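Local coordinates for DUF2520 domain-containing protein (Thermotoga maritima, PDB 2I76), which is of unknown function but binds NADPH and is probably an NADP-dependent dehydrogenase, with a nucleotide-binding sheet domain joined to a helical domain, at residues F91-I96 and G127-E132; A49-K54 and A75-L80; K179-L184 and K235-T240; Q123-L128 and K148-P153. One frame throughout, in Å; residues are numbered along the deposited sequence.

Interaction 1 (F91-I96 and G127-E132)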
loop_
_atom_site.group_PDB
_atom_site.type_symbol
_atom_site.label_atom_id
_atom_site.label_comp_id
_atom_site.label_asym_id
_atom_site.label_seq_id
_atom_site.Cartn_x
_atom_site.Cartn_y
_atom_site.Cartn_z
ATOM N N PHE A 91 -19.090 -2.257 -7.264
ATOM C CA PHE A 91 -19.141 -1.742 -8.613
ATOM C C PHE A 91 -20.553 -1.346 -8.983
ATOM O O PHE A 91 -20.815 -0.193 -9.322
ATOM C CB PHE A 91 -18.642 -2.793 -9.594
ATOM C CG PHE A 91 -18.645 -2.332 -11.015
ATOM C CD1 PHE A 91 -17.805 -1.294 -11.423
ATOM C CD2 PHE A 91 -19.502 -2.920 -11.949
ATOM C CE1 PHE A 91 -17.811 -0.855 -12.737
ATOM C CE2 PHE A 91 -19.516 -2.491 -13.266
ATOM C CZ PHE A 91 -18.671 -1.452 -13.662
ATOM N N LEU A 92 -21.457 -2.322 -8.907
ATOM C CA LEU A 92 -22.864 -2.131 -9.249
ATOM C C LEU A 92 -23.558 -1.125 -8.342
ATOM O O LEU A 92 -23.166 -0.926 -7.185
ATOM C CB LEU A 92 -23.610 -3.473 -9.213
ATOM C CG LEU A 92 -23.186 -4.534 -10.241
ATOM C CD1 LEU A 92 -23.691 -5.921 -9.851
ATOM C CD2 LEU A 92 -23.693 -4.127 -11.606
ATOM N N SER A 93 -24.602 -0.499 -8.882
ATOM C CA SER A 93 -25.372 0.511 -8.172
ATOM C C SER A 93 -26.732 -0.002 -7.719
ATOM O O SER A 93 -27.273 -0.957 -8.282
ATOM C CB SER A 93 -25.579 1.716 -9.086
ATOM O OG SER A 93 -26.234 2.763 -8.406
ATOM N N SER A 94 -27.275 0.638 -6.689
ATOM C CA SER A 94 -28.597 0.288 -6.179
ATOM C C SER A 94 -29.569 0.296 -7.361
ATOM O O SER A 94 -30.375 -0.624 -7.530
ATOM C CB SER A 94 -29.059 1.332 -5.173
ATOM O OG SER A 94 -29.181 2.605 -5.802
ATOM N N GLU A 95 -29.484 1.359 -8.165
ATOM C CA GLU A 95 -30.321 1.544 -9.342
ATOM C C GLU A 95 -30.490 0.304 -10.202
ATOM O O GLU A 95 -31.406 0.237 -11.016
ATOM C CB GLU A 95 -29.758 2.659 -10.219
ATOM C CG GLU A 95 -30.262 4.042 -9.870
ATOM C CD GLU A 95 -29.693 5.103 -10.792
ATOM O OE1 GLU A 95 -29.698 4.874 -12.021
ATOM O OE2 GLU A 95 -29.250 6.161 -10.292
ATOM N N ILE A 96 -29.612 -0.675 -10.045
ATOM C CA ILE A 96 -29.739 -1.874 -10.852
ATOM C C ILE A 96 -31.049 -2.585 -10.498
ATOM O O ILE A 96 -31.511 -3.455 -11.233
ATOM C CB ILE A 96 -28.533 -2.826 -10.634
ATOM C CG1 ILE A 96 -28.590 -3.975 -11.644
ATOM C CG2 ILE A 96 -28.528 -3.358 -9.211
ATOM C CD1 ILE A 96 -27.428 -4.962 -11.545
ATOM N N GLY A 127 -19.201 2.666 1.723
ATOM C CA GLY A 127 -19.568 3.402 0.537
ATOM C C GLY A 127 -21.053 3.162 0.367
ATOM O O GLY A 127 -21.473 2.090 -0.076
ATOM N N LEU A 128 -21.854 4.148 0.746
ATOM C CA LEU A 128 -23.294 4.016 0.626
ATOM C C LEU A 128 -23.727 4.765 -0.622
ATOM O O LEU A 128 -22.968 5.557 -1.180
ATOM C CB LEU A 128 -23.990 4.590 1.865
ATOM C CG LEU A 128 -23.272 4.364 3.198
ATOM C CD1 LEU A 128 -24.193 4.726 4.341
ATOM C CD2 LEU A 128 -22.838 2.920 3.313
ATOM N N GLU A 129 -24.957 4.509 -1.046
ATOM C CA GLU A 129 -25.533 5.116 -2.238
ATOM C C GLU A 129 -26.901 4.445 -2.361
ATOM O O GLU A 129 -27.002 3.269 -2.722
ATOM C CB GLU A 129 -24.624 4.817 -3.445
ATOM C CG GLU A 129 -25.181 5.120 -4.823
ATOM C CD GLU A 129 -26.013 3.975 -5.381
ATOM O OE1 GLU A 129 -27.256 4.113 -5.436
ATOM O OE2 GLU A 129 -25.431 2.933 -5.754
ATOM N N GLY A 130 -27.950 5.180 -2.018
ATOM C CA GLY A 130 -29.278 4.610 -2.086
ATOM C C GLY A 130 -30.369 5.529 -2.591
ATOM O O GLY A 130 -30.133 6.655 -3.055
ATOM N N ASP A 131 -31.586 5.010 -2.488
ATOM C CA ASP A 131 -32.805 5.701 -2.898
ATOM C C ASP A 131 -33.009 6.933 -2.030
ATOM O O ASP A 131 -32.212 7.199 -1.134
ATOM C CB ASP A 131 -33.986 4.733 -2.754
ATOM C CG ASP A 131 -35.289 5.343 -3.164
ATOM O OD1 ASP A 131 -35.917 6.038 -2.341
ATOM O OD2 ASP A 131 -35.687 5.129 -4.323
ATOM N N GLU A 132 -34.060 7.691 -2.282
ATOM C CA GLU A 132 -34.318 8.856 -1.465
ATOM C C GLU A 132 -34.616 8.328 -0.063
ATOM O O GLU A 132 -34.000 8.728 0.916
ATOM C CB GLU A 132 -35.543 9.629 -2.026
#
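The carboxylate of Glu129 reaches across to Ser93 and Ser94, and almost everything that passes between 91-96 and 127-132 runs through its two oxygens. Its chi1 of 168° sets CG anti to the backbone N, and the bend at chi2 then brings CD round to the serine pair.

Two hydrogen bonds grip one oxygen, OE2. The backbone N of Ser94 donates in a nearly straight bond, 166° at the hydrogen, to Glu129 OE2 at 3.1 Å, which accepts with its syn lone pair, the one on the side of OE1. The hydroxyl comes in differently: Ser93 OG lies 2.8 Å from Glu129 OE2 and approaches from above the carboxylate plane, 57° out of it. The other oxygen, OE1, accepts from Ser94 OG, a bond modelled so short that its length is doubtful, and it is also hydrogen-bonded to Ser154 OG. With donors at both oxygens the carboxylate is fixed in rotation, and a negative charge there would probably be well stabilised.

Among like charges, Glu95 OE2 stays 5.6 Å from Glu129 OE1, a spacing that would be mildly unfavourable if both are ionised. Beyond the polar bonds there is a loose approach of Ser94 OG to Gly130 CA, 4.2 Å.

The contact ties the loop between strands 85-87 and 102-107 to the chain leaving strand 126-128. Ser94 also leans on Arg102 and Glu129 on Ser104, both of strand 102-107, while Lys157, at the start of helix 157-168, packs against Glu129.

Interaction 2 (A49-K54 and A75-L80); sequences AATLEK and ANHLNL
Thr51 lays its methyl CG2 against the imidazole of His77, where the two side chains cross at about a right angle and CG2 comes 4.2 Å from CD2 of the ring. Both belong to surface loops of the Rossmann-like nucleotide-binding domain, one following helix 35-44 and the other following helix 71-75; over 51-54 and 77-80 they run in nearly the same direction, 19° apart. The anti position of His77 CG relative to its backbone N, chi1 176°, starts the ring toward the threonine, and NE2 ends 3.8 Å from the carbonyl O of Thr51, too far for a hydrogen bond.

Further along, the carboxylate of Glu53 meets carbon and carbonyl oxygen in place of a donor. Its OE2 stands 3.9 Å from the carbonyl O of His77, two acceptors side by side, and the segments share no hydrogen bond. The side chain of Thr51 is about 6 Å from bound NADPH and about 5 Å from that of Arg33, which places the contact beside the cofactor pocket. Leu80 closes the far end, lying obliquely to Glu53 and also touching His55 and Pro56: its CD2 is 3.5 Å from Glu53 OE1 and 3.9 Å from the carbonyl O of Lys54.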
loop_
_atom_site.group_PDB
_atom_site.type_symbol
_atom_site.label_atom_id
_atom_site.label_comp_id
_atom_site.label_asym_id
_atom_site.label_seq_id
_atom_site.Cartn_x
_atom_site.Cartn_y
_atom_site.Cartn_z
ATOM N N ALA A 49 -36.329 -19.478 5.730
ATOM C CA ALA A 49 -35.578 -19.966 4.564
ATOM C C ALA A 49 -36.238 -20.033 3.167
ATOM O O ALA A 49 -37.280 -19.428 2.912
ATOM C CB ALA A 49 -34.996 -21.330 4.903
ATOM N N ALA A 50 -35.576 -20.779 2.275
ATOM C CA ALA A 50 -35.997 -21.037 0.889
ATOM C C ALA A 50 -35.962 -19.852 -0.075
ATOM O O ALA A 50 -36.143 -18.707 0.324
ATOM C CB ALA A 50 -37.393 -21.664 0.872
ATOM N N THR A 51 -35.703 -20.141 -1.348
ATOM C CA THR A 51 -35.679 -19.123 -2.395
ATOM C C THR A 51 -36.984 -19.401 -3.137
ATOM O O THR A 51 -37.239 -18.929 -4.249
ATOM C CB THR A 51 -34.479 -19.316 -3.325
ATOM O OG1 THR A 51 -33.348 -19.713 -2.544
ATOM C CG2 THR A 51 -34.142 -18.005 -4.055
ATOM N N LEU A 52 -37.776 -20.232 -2.467
ATOM C CA LEU A 52 -39.112 -20.670 -2.849
ATOM C C LEU A 52 -39.688 -20.326 -1.483
ATOM O O LEU A 52 -40.463 -21.055 -0.871
ATOM C CB LEU A 52 -39.103 -22.173 -3.094
ATOM C CG LEU A 52 -37.872 -22.590 -3.910
ATOM C CD1 LEU A 52 -37.868 -24.104 -4.131
ATOM C CD2 LEU A 52 -37.855 -21.826 -5.237
ATOM N N GLU A 53 -39.211 -19.176 -1.025
ATOM C CA GLU A 53 -39.511 -18.568 0.257
ATOM C C GLU A 53 -40.936 -18.137 0.530
ATOM O O GLU A 53 -41.835 -18.316 -0.291
ATOM C CB GLU A 53 -38.592 -17.353 0.448
ATOM C CG GLU A 53 -37.881 -16.857 -0.823
ATOM C CD GLU A 53 -38.740 -15.996 -1.719
ATOM O OE1 GLU A 53 -39.495 -15.144 -1.204
ATOM O OE2 GLU A 53 -38.642 -16.158 -2.950
ATOM N N LYS A 54 -41.108 -17.540 1.708
ATOM C CA LYS A 54 -42.394 -17.032 2.151
ATOM C C LYS A 54 -42.728 -15.766 1.374
ATOM O O LYS A 54 -43.063 -15.821 0.186
ATOM C CB LYS A 54 -42.349 -16.746 3.658
ATOM C CG LYS A 54 -42.007 -17.985 4.486
ATOM C CD LYS A 54 -42.966 -18.202 5.662
ATOM C CE LYS A 54 -42.747 -19.578 6.303
ATOM N NZ LYS A 54 -43.577 -19.802 7.530
ATOM N N ALA A 75 -32.955 -10.760 -7.358
ATOM C CA ALA A 75 -33.854 -9.768 -6.782
ATOM C C ALA A 75 -35.173 -9.687 -7.545
ATOM O O ALA A 75 -36.176 -9.201 -7.018
ATOM C CB ALA A 75 -33.175 -8.401 -6.749
ATOM N N ASN A 76 -35.164 -10.165 -8.786
ATOM C CA ASN A 76 -36.360 -10.163 -9.622
ATOM C C ASN A 76 -37.078 -11.513 -9.556
ATOM O O ASN A 76 -38.101 -11.729 -10.207
ATOM C CB ASN A 76 -35.973 -9.818 -11.059
ATOM C CG ASN A 76 -35.781 -8.332 -11.256
ATOM O OD1 ASN A 76 -35.455 -7.604 -10.310
ATOM N ND2 ASN A 76 -35.978 -7.868 -12.485
ATOM N N HIS A 77 -36.528 -12.404 -8.740
ATOM C CA HIS A 77 -37.070 -13.736 -8.539
ATOM C C HIS A 77 -37.481 -13.816 -7.066
ATOM O O HIS A 77 -37.837 -14.874 -6.548
ATOM C CB HIS A 77 -35.991 -14.775 -8.879
ATOM C CG HIS A 77 -36.396 -16.193 -8.612
ATOM N ND1 HIS A 77 -37.450 -16.806 -9.260
ATOM C CD2 HIS A 77 -35.885 -17.125 -7.769
ATOM C CE1 HIS A 77 -37.568 -18.050 -8.828
ATOM N NE2 HIS A 77 -36.629 -18.270 -7.922
ATOM N N LEU A 78 -37.424 -12.677 -6.391
ATOM C CA LEU A 78 -37.791 -12.616 -4.985
ATOM C C LEU A 78 -39.242 -12.204 -4.852
ATOM O O LEU A 78 -39.964 -12.682 -3.980
ATOM C CB LEU A 78 -36.941 -11.588 -4.246
ATOM C CG LEU A 78 -35.456 -11.824 -4.057
ATOM C CD1 LEU A 78 -34.934 -10.788 -3.066
ATOM C CD2 LEU A 78 -35.220 -13.231 -3.544
ATOM N N ASN A 79 -39.642 -11.279 -5.712
ATOM C CA ASN A 79 -40.998 -10.762 -5.727
ATOM C C ASN A 79 -41.705 -10.852 -4.373
ATOM O O ASN A 79 -42.182 -11.916 -3.969
ATOM C CB ASN A 79 -41.810 -11.491 -6.804
ATOM C CG ASN A 79 -41.291 -11.219 -8.217
ATOM O OD1 ASN A 79 -41.695 -11.883 -9.174
ATOM N ND2 ASN A 79 -40.399 -10.233 -8.349
ATOM N N LEU A 80 -41.761 -9.720 -3.680
ATOM C CA LEU A 80 -42.410 -9.614 -2.378
ATOM C C LEU A 80 -42.853 -8.153 -2.258
ATOM O O LEU A 80 -42.447 -7.335 -3.074
ATOM C CB LEU A 80 -41.425 -10.008 -1.280
ATOM C CG LEU A 80 -40.730 -11.358 -1.529
ATOM C CD1 LEU A 80 -39.592 -11.533 -0.544
ATOM C CD2 LEU A 80 -41.709 -12.499 -1.422
#

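Interaction 3 (K179-L184 and K235-T240); sequences KRIYTL and KIFGNT
The last turns of helices 171-183 and 223-237 come together at Ile181 and Ile236, whose CA atoms are 7.8 Å apart, just before Gly238, with a positive phi of 98°, takes 235-240 out of helical geometry. This is helix-end packing in the helical domain, whose sequence family belongs to the 6-phosphogluconate dehydrogenase C-terminal clan, and it lies away from the cofactor sites.

Phe237 takes contacts from two successive residues of the other helix. Ile181 crosses it at about a right angle, with CG2 3.4 Å from CZ of the ring. Arg180 slides past it in the opposite direction, and its guanidinium plane stands 89° from the ring plane. The pairing is T-shaped, with the ring supplying the edge: CZ of Arg180 lies in the plane of the phenyl group, and the ring's CD2 sits over one face of the guanidinium. A bend at chi3, 52°, turns NE back toward this position.

On the second subunit, Ala163 packs against Ile181 and Ala159 against Ile236, so the helix ends also line the dimer interface; a long, weak ion pair joins Arg180 to Glu252 of that subunit. Ile236 CG2 lies over the centre of the Phe237 ring, 3.8 Å above its plane, and the same methyl meets Leu184 CD2 at 3.9 Å.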
loop_
_atom_site.group_PDB
_atom_site.type_symbol
_atom_site.label_atom_id
_atom_site.label_comp_id
_atom_site.label_asym_id
_atom_site.label_seq_id
_atom_site.Cartn_x
_atom_site.Cartn_y
_atom_site.Cartn_z
ATOM N N LYS A 179 9.306 -8.939 -7.037
ATOM C CA LYS A 179 9.588 -10.340 -6.757
ATOM C C LYS A 179 10.309 -10.924 -7.944
ATOM O O LYS A 179 11.157 -11.800 -7.810
ATOM C CB LYS A 179 8.306 -11.132 -6.521
ATOM C CG LYS A 179 8.510 -12.641 -6.558
ATOM C CD LYS A 179 7.219 -13.362 -6.268
ATOM C CE LYS A 179 7.451 -14.852 -6.132
ATOM N NZ LYS A 179 6.199 -15.584 -5.774
ATOM N N ARG A 180 9.967 -10.431 -9.120
ATOM C CA ARG A 180 10.605 -10.936 -10.312
ATOM C C ARG A 180 12.089 -10.610 -10.309
ATOM O O ARG A 180 12.915 -11.472 -10.625
ATOM C CB ARG A 180 9.913 -10.389 -11.576
ATOM C CG ARG A 180 8.662 -11.210 -11.976
ATOM C CD ARG A 180 8.106 -10.814 -13.329
ATOM N NE ARG A 180 9.136 -10.830 -14.359
ATOM C CZ ARG A 180 9.005 -10.242 -15.543
ATOM N NH1 ARG A 180 7.881 -9.595 -15.842
ATOM N NH2 ARG A 180 10.004 -10.285 -16.421
ATOM N N ILE A 181 12.440 -9.387 -9.922
ATOM C CA ILE A 181 13.849 -9.020 -9.916
ATOM C C ILE A 181 14.594 -9.498 -8.673
ATOM O O ILE A 181 15.814 -9.539 -8.683
ATOM C CB ILE A 181 14.054 -7.482 -10.129
ATOM C CG1 ILE A 181 14.387 -6.796 -8.815
ATOM C CG2 ILE A 181 12.831 -6.865 -10.779
ATOM C CD1 ILE A 181 15.882 -6.697 -8.570
ATOM N N TYR A 182 13.877 -9.859 -7.612
ATOM C CA TYR A 182 14.532 -10.371 -6.408
ATOM C C TYR A 182 14.914 -11.799 -6.655
ATOM O O TYR A 182 15.895 -12.295 -6.100
ATOM C CB TYR A 182 13.620 -10.307 -5.184
ATOM C CG TYR A 182 13.677 -8.964 -4.513
ATOM C CD1 TYR A 182 12.621 -8.502 -3.736
ATOM C CD2 TYR A 182 14.776 -8.121 -4.705
ATOM C CE1 TYR A 182 12.653 -7.231 -3.179
ATOM C CE2 TYR A 182 14.818 -6.865 -4.157
ATOM C CZ TYR A 182 13.754 -6.415 -3.398
ATOM O OH TYR A 182 13.785 -5.136 -2.886
ATOM N N THR A 183 14.129 -12.453 -7.504
ATOM C CA THR A 183 14.367 -13.837 -7.862
ATOM C C THR A 183 15.442 -13.897 -8.939
ATOM O O THR A 183 16.104 -14.915 -9.118
ATOM C CB THR A 183 13.084 -14.475 -8.363
ATOM O OG1 THR A 183 12.510 -13.640 -9.372
ATOM C CG2 THR A 183 12.095 -14.621 -7.214
ATOM N N LEU A 184 15.622 -12.791 -9.650
ATOM C CA LEU A 184 16.644 -12.715 -10.687
ATOM C C LEU A 184 17.978 -12.604 -9.949
ATOM O O LEU A 184 19.044 -12.893 -10.492
ATOM C CB LEU A 184 16.406 -11.473 -11.544
ATOM C CG LEU A 184 16.853 -11.491 -13.000
ATOM C CD1 LEU A 184 16.262 -12.690 -13.718
ATOM C CD2 LEU A 184 16.385 -10.202 -13.651
ATOM N N LYS A 235 16.186 -2.806 -19.320
ATOM C CA LYS A 235 17.029 -3.996 -19.430
ATOM C C LYS A 235 16.367 -5.261 -18.885
ATOM O O LYS A 235 16.535 -6.347 -19.433
ATOM C CB LYS A 235 18.353 -3.765 -18.684
ATOM C CG LYS A 235 19.498 -3.205 -19.538
ATOM C CD LYS A 235 20.661 -2.678 -18.670
ATOM C CE LYS A 235 22.034 -2.789 -19.365
ATOM N NZ LYS A 235 22.122 -2.089 -20.675
ATOM N N ILE A 236 15.599 -5.112 -17.815
ATOM C CA ILE A 236 14.954 -6.255 -17.174
ATOM C C ILE A 236 13.560 -6.662 -17.669
ATOM O O ILE A 236 13.219 -7.853 -17.677
ATOM C CB ILE A 236 14.877 -6.026 -15.637
ATOM C CG1 ILE A 236 16.283 -5.729 -15.092
ATOM C CG2 ILE A 236 14.255 -7.244 -14.959
ATOM C CD1 ILE A 236 16.376 -5.581 -13.586
ATOM N N PHE A 237 12.758 -5.690 -18.092
ATOM C CA PHE A 237 11.402 -6.008 -18.516
ATOM C C PHE A 237 11.038 -5.741 -19.969
ATOM O O PHE A 237 9.897 -5.962 -20.366
ATOM C CB PHE A 237 10.411 -5.276 -17.618
ATOM C CG PHE A 237 10.639 -5.496 -16.143
ATOM C CD1 PHE A 237 11.140 -4.471 -15.344
ATOM C CD2 PHE A 237 10.293 -6.717 -15.539
ATOM C CE1 PHE A 237 11.279 -4.654 -13.974
ATOM C CE2 PHE A 237 10.429 -6.911 -14.168
ATOM C CZ PHE A 237 10.919 -5.879 -13.383
ATOM N N GLY A 238 11.982 -5.252 -20.765
ATOM C CA GLY A 238 11.669 -4.997 -22.161
ATOM C C GLY A 238 11.309 -3.564 -22.511
ATOM O O GLY A 238 11.635 -3.095 -23.607
ATOM N N ASN A 239 10.621 -2.866 -21.613
ATOM C CA ASN A 239 10.270 -1.483 -21.893
ATOM C C ASN A 239 10.345 -0.634 -20.644
ATOM O O ASN A 239 10.794 -1.101 -19.598
ATOM C CB ASN A 239 8.879 -1.377 -22.545
ATOM C CG ASN A 239 7.779 -1.941 -21.686
ATOM O OD1 ASN A 239 7.421 -1.365 -20.658
ATOM N ND2 ASN A 239 7.233 -3.074 -22.099
ATOM N N THR A 240 9.906 0.615 -20.757
ATOM C CA THR A 240 9.947 1.542 -19.636
ATOM C C THR A 240 8.591 2.208 -19.418
ATOM O O THR A 240 8.468 3.175 -18.658
ATOM C CB THR A 240 10.986 2.625 -19.893
ATOM O OG1 THR A 240 10.537 3.468 -20.967
ATOM C CG2 THR A 240 12.329 1.986 -20.266
#

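Interaction 4 (Q123-L128 and K148-P153)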
loop_
_atom_site.group_PDB
_atom_site.type_symbol
_atom_site.label_atom_id
_atom_site.label_comp_id
_atom_site.label_asym_id
_atom_site.label_seq_id
_atom_site.Cartn_x
_atom_site.Cartn_y
_atom_site.Cartn_z
ATOM N N GLN A 123 -13.314 0.091 12.128
ATOM C CA GLN A 123 -12.571 0.795 11.084
ATOM C C GLN A 123 -12.874 0.330 9.657
ATOM O O GLN A 123 -11.975 -0.063 8.919
ATOM C CB GLN A 123 -11.084 0.647 11.368
ATOM C CG GLN A 123 -10.686 -0.791 11.598
ATOM C CD GLN A 123 -9.461 -0.912 12.462
ATOM O OE1 GLN A 123 -9.435 -0.413 13.590
ATOM N NE2 GLN A 123 -8.433 -1.582 11.947
ATOM N N ILE A 124 -14.149 0.377 9.283
ATOM C CA ILE A 124 -14.589 -0.014 7.956
ATOM C C ILE A 124 -15.361 1.148 7.376
ATOM O O ILE A 124 -16.516 1.371 7.724
ATOM C CB ILE A 124 -15.523 -1.236 7.997
ATOM C CG1 ILE A 124 -14.755 -2.463 8.464
ATOM C CG2 ILE A 124 -16.100 -1.504 6.619
ATOM C CD1 ILE A 124 -15.618 -3.708 8.552
ATOM N N VAL A 125 -14.716 1.909 6.504
ATOM C CA VAL A 125 -15.384 3.032 5.875
ATOM C C VAL A 125 -16.364 2.461 4.858
ATOM O O VAL A 125 -15.985 1.649 4.002
ATOM C CB VAL A 125 -14.378 3.942 5.151
ATOM C CG1 VAL A 125 -15.114 5.050 4.414
ATOM C CG2 VAL A 125 -13.394 4.522 6.147
ATOM N N PHE A 126 -17.623 2.876 4.957
ATOM C CA PHE A 126 -18.650 2.394 4.039
ATOM C C PHE A 126 -18.964 3.298 2.862
ATOM O O PHE A 126 -18.998 4.525 2.973
ATOM C CB PHE A 126 -19.961 2.118 4.772
ATOM C CG PHE A 126 -19.913 0.932 5.679
ATOM C CD1 PHE A 126 -19.725 1.098 7.046
ATOM C CD2 PHE A 126 -20.069 -0.349 5.173
ATOM C CE1 PHE A 126 -19.697 0.003 7.900
ATOM C CE2 PHE A 126 -20.043 -1.450 6.011
ATOM C CZ PHE A 126 -19.857 -1.275 7.381
ATOM N N GLY A 127 -19.201 2.666 1.723
ATOM C CA GLY A 127 -19.568 3.402 0.537
ATOM C C GLY A 127 -21.053 3.162 0.367
ATOM O O GLY A 127 -21.473 2.090 -0.076
ATOM N N LEU A 128 -21.854 4.148 0.746
ATOM C CA LEU A 128 -23.294 4.016 0.626
ATOM C C LEU A 128 -23.727 4.765 -0.622
ATOM O O LEU A 128 -22.968 5.557 -1.180
ATOM C CB LEU A 128 -23.990 4.590 1.865
ATOM C CG LEU A 128 -23.272 4.364 3.198
ATOM C CD1 LEU A 128 -24.193 4.726 4.341
ATOM C CD2 LEU A 128 -22.838 2.920 3.313
ATOM N N LYS A 148 -18.118 5.488 10.181
ATOM C CA LYS A 148 -17.320 6.012 9.119
ATOM C C LYS A 148 -17.915 5.559 7.782
ATOM O O LYS A 148 -18.061 4.355 7.534
ATOM C CB LYS A 148 -15.908 5.500 9.283
ATOM C CG LYS A 148 -15.485 5.461 10.742
ATOM C CD LYS A 148 -14.019 5.092 10.851
ATOM C CE LYS A 148 -13.601 4.837 12.296
ATOM N NZ LYS A 148 -12.197 4.321 12.400
ATOM N N TYR A 149 -18.280 6.532 6.946
ATOM C CA TYR A 149 -18.850 6.260 5.642
ATOM C C TYR A 149 -19.063 7.534 4.853
ATOM O O TYR A 149 -18.795 8.625 5.349
ATOM C CB TYR A 149 -20.185 5.525 5.797
ATOM C CG TYR A 149 -21.255 6.306 6.534
ATOM C CD1 TYR A 149 -21.975 7.325 5.897
ATOM C CD2 TYR A 149 -21.542 6.033 7.878
ATOM C CE1 TYR A 149 -22.957 8.054 6.579
ATOM C CE2 TYR A 149 -22.521 6.757 8.569
ATOM C CZ TYR A 149 -23.222 7.765 7.912
ATOM O OH TYR A 149 -24.174 8.487 8.597
ATOM N N PHE A 150 -19.533 7.395 3.620
ATOM C CA PHE A 150 -19.808 8.548 2.766
ATOM C C PHE A 150 -20.712 8.172 1.584
ATOM O O PHE A 150 -20.543 7.123 0.952
ATOM C CB PHE A 150 -18.498 9.212 2.292
ATOM C CG PHE A 150 -17.640 8.341 1.435
ATOM C CD1 PHE A 150 -17.751 8.377 0.045
ATOM C CD2 PHE A 150 -16.709 7.484 2.011
ATOM C CE1 PHE A 150 -16.935 7.572 -0.765
ATOM C CE2 PHE A 150 -15.888 6.673 1.212
ATOM C CZ PHE A 150 -16.005 6.718 -0.182
ATOM N N VAL A 151 -21.700 9.026 1.320
ATOM C CA VAL A 151 -22.660 8.802 0.242
ATOM C C VAL A 151 -22.059 9.271 -1.073
ATOM O O VAL A 151 -21.312 10.253 -1.124
ATOM C CB VAL A 151 -24.047 9.543 0.495
ATOM C CG1 VAL A 151 -23.981 11.006 0.073
ATOM C CG2 VAL A 151 -25.158 8.850 -0.268
ATOM N N ILE A 152 -22.403 8.547 -2.129
ATOM C CA ILE A 152 -21.913 8.812 -3.467
ATOM C C ILE A 152 -23.063 8.658 -4.456
ATOM O O ILE A 152 -23.876 7.753 -4.327
ATOM C CB ILE A 152 -20.750 7.823 -3.795
ATOM C CG1 ILE A 152 -20.667 7.565 -5.292
ATOM C CG2 ILE A 152 -20.948 6.503 -3.076
ATOM C CD1 ILE A 152 -19.629 6.530 -5.648
ATOM N N PRO A 153 -23.152 9.544 -5.459
ATOM C CA PRO A 153 -24.272 9.368 -6.391
ATOM C C PRO A 153 -24.185 8.029 -7.112
ATOM O O PRO A 153 -23.091 7.472 -7.266
ATOM C CB PRO A 153 -24.118 10.554 -7.342
ATOM C CG PRO A 153 -22.620 10.761 -7.373
ATOM C CD PRO A 153 -22.237 10.609 -5.916
#
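Phe126 and Tyr149 lie side by side as bridge partners of two parallel strands, followed by Gly127 with Phe150 and Leu128 with Val151. Four backbone hydrogen bonds stitch the pair. Phe126 N donates to Lys148 O at 3.0 Å, and Phe126 O receives Phe150 N at the same length, the donor nearly along the C=O axis. Leu128 repeats the pattern, its N bonded to Phe150 O at 3.3 Å and its O accepting from Ile152 N at 3.2 Å. The zigzag of bonds, each residue of 126 and 128 reaching two partners, is that of regular parallel strands.

On the face carrying Phe126, Leu128 and Tyr149, the two CB atoms of Phe126 and Tyr149 meet at 3.6 Å. Leu128 CD1 makes a CH-pi contact over the tyrosine ring, 4.2 Å from its centroid and 28° off the normal. On the other face, Val125 CG1 comes up to the edge of the Phe150 ring, 3.7 Å from CE2; chi1 of 63° sets Phe150 CG between its backbone N and carbonyl carbon, and from there the ring lies with its edge to Val125.

Farther out, helix 135-145 covers the first face: Ala142 touches Phe126 and Tyr149, and Val138 touches Leu128. Beyond Phe150 lies Leu187 of the second subunit, and Leu185 of that subunit packs on Ile152. Strand 126-128 has strand 102-107 as its antiparallel neighbour, whereas 149-151 is outermost within the chain. Together they form a beta-alpha-beta crossover, strand 126-128, helix 135-145, strand 149-151, which extends the Rossmann-like sheet.

Overall arrangement
Along the chain the order is interaction 2, interaction 1, interaction 4 and interaction 3. Interactions 1 and 4 touch and share Gly127 and Leu128, with centres 12 Å apart: the residues just after strand 126-128 receive the loop 91-96, while the strand itself pairs with strand 149-151 in the same mixed sheet. Interaction 2 joins loops of the nucleotide-binding part, its centre 21 Å from that of interaction 1 and on the same side of the chain's centre. Interaction 3 stands apart among the helices, 42 Å from interaction 1 and 38 Å from interaction 4 between centres. Interactions 3 and 4 both meet the second subunit, so both the helical part and the edge of the sheet lie at the dimer interface.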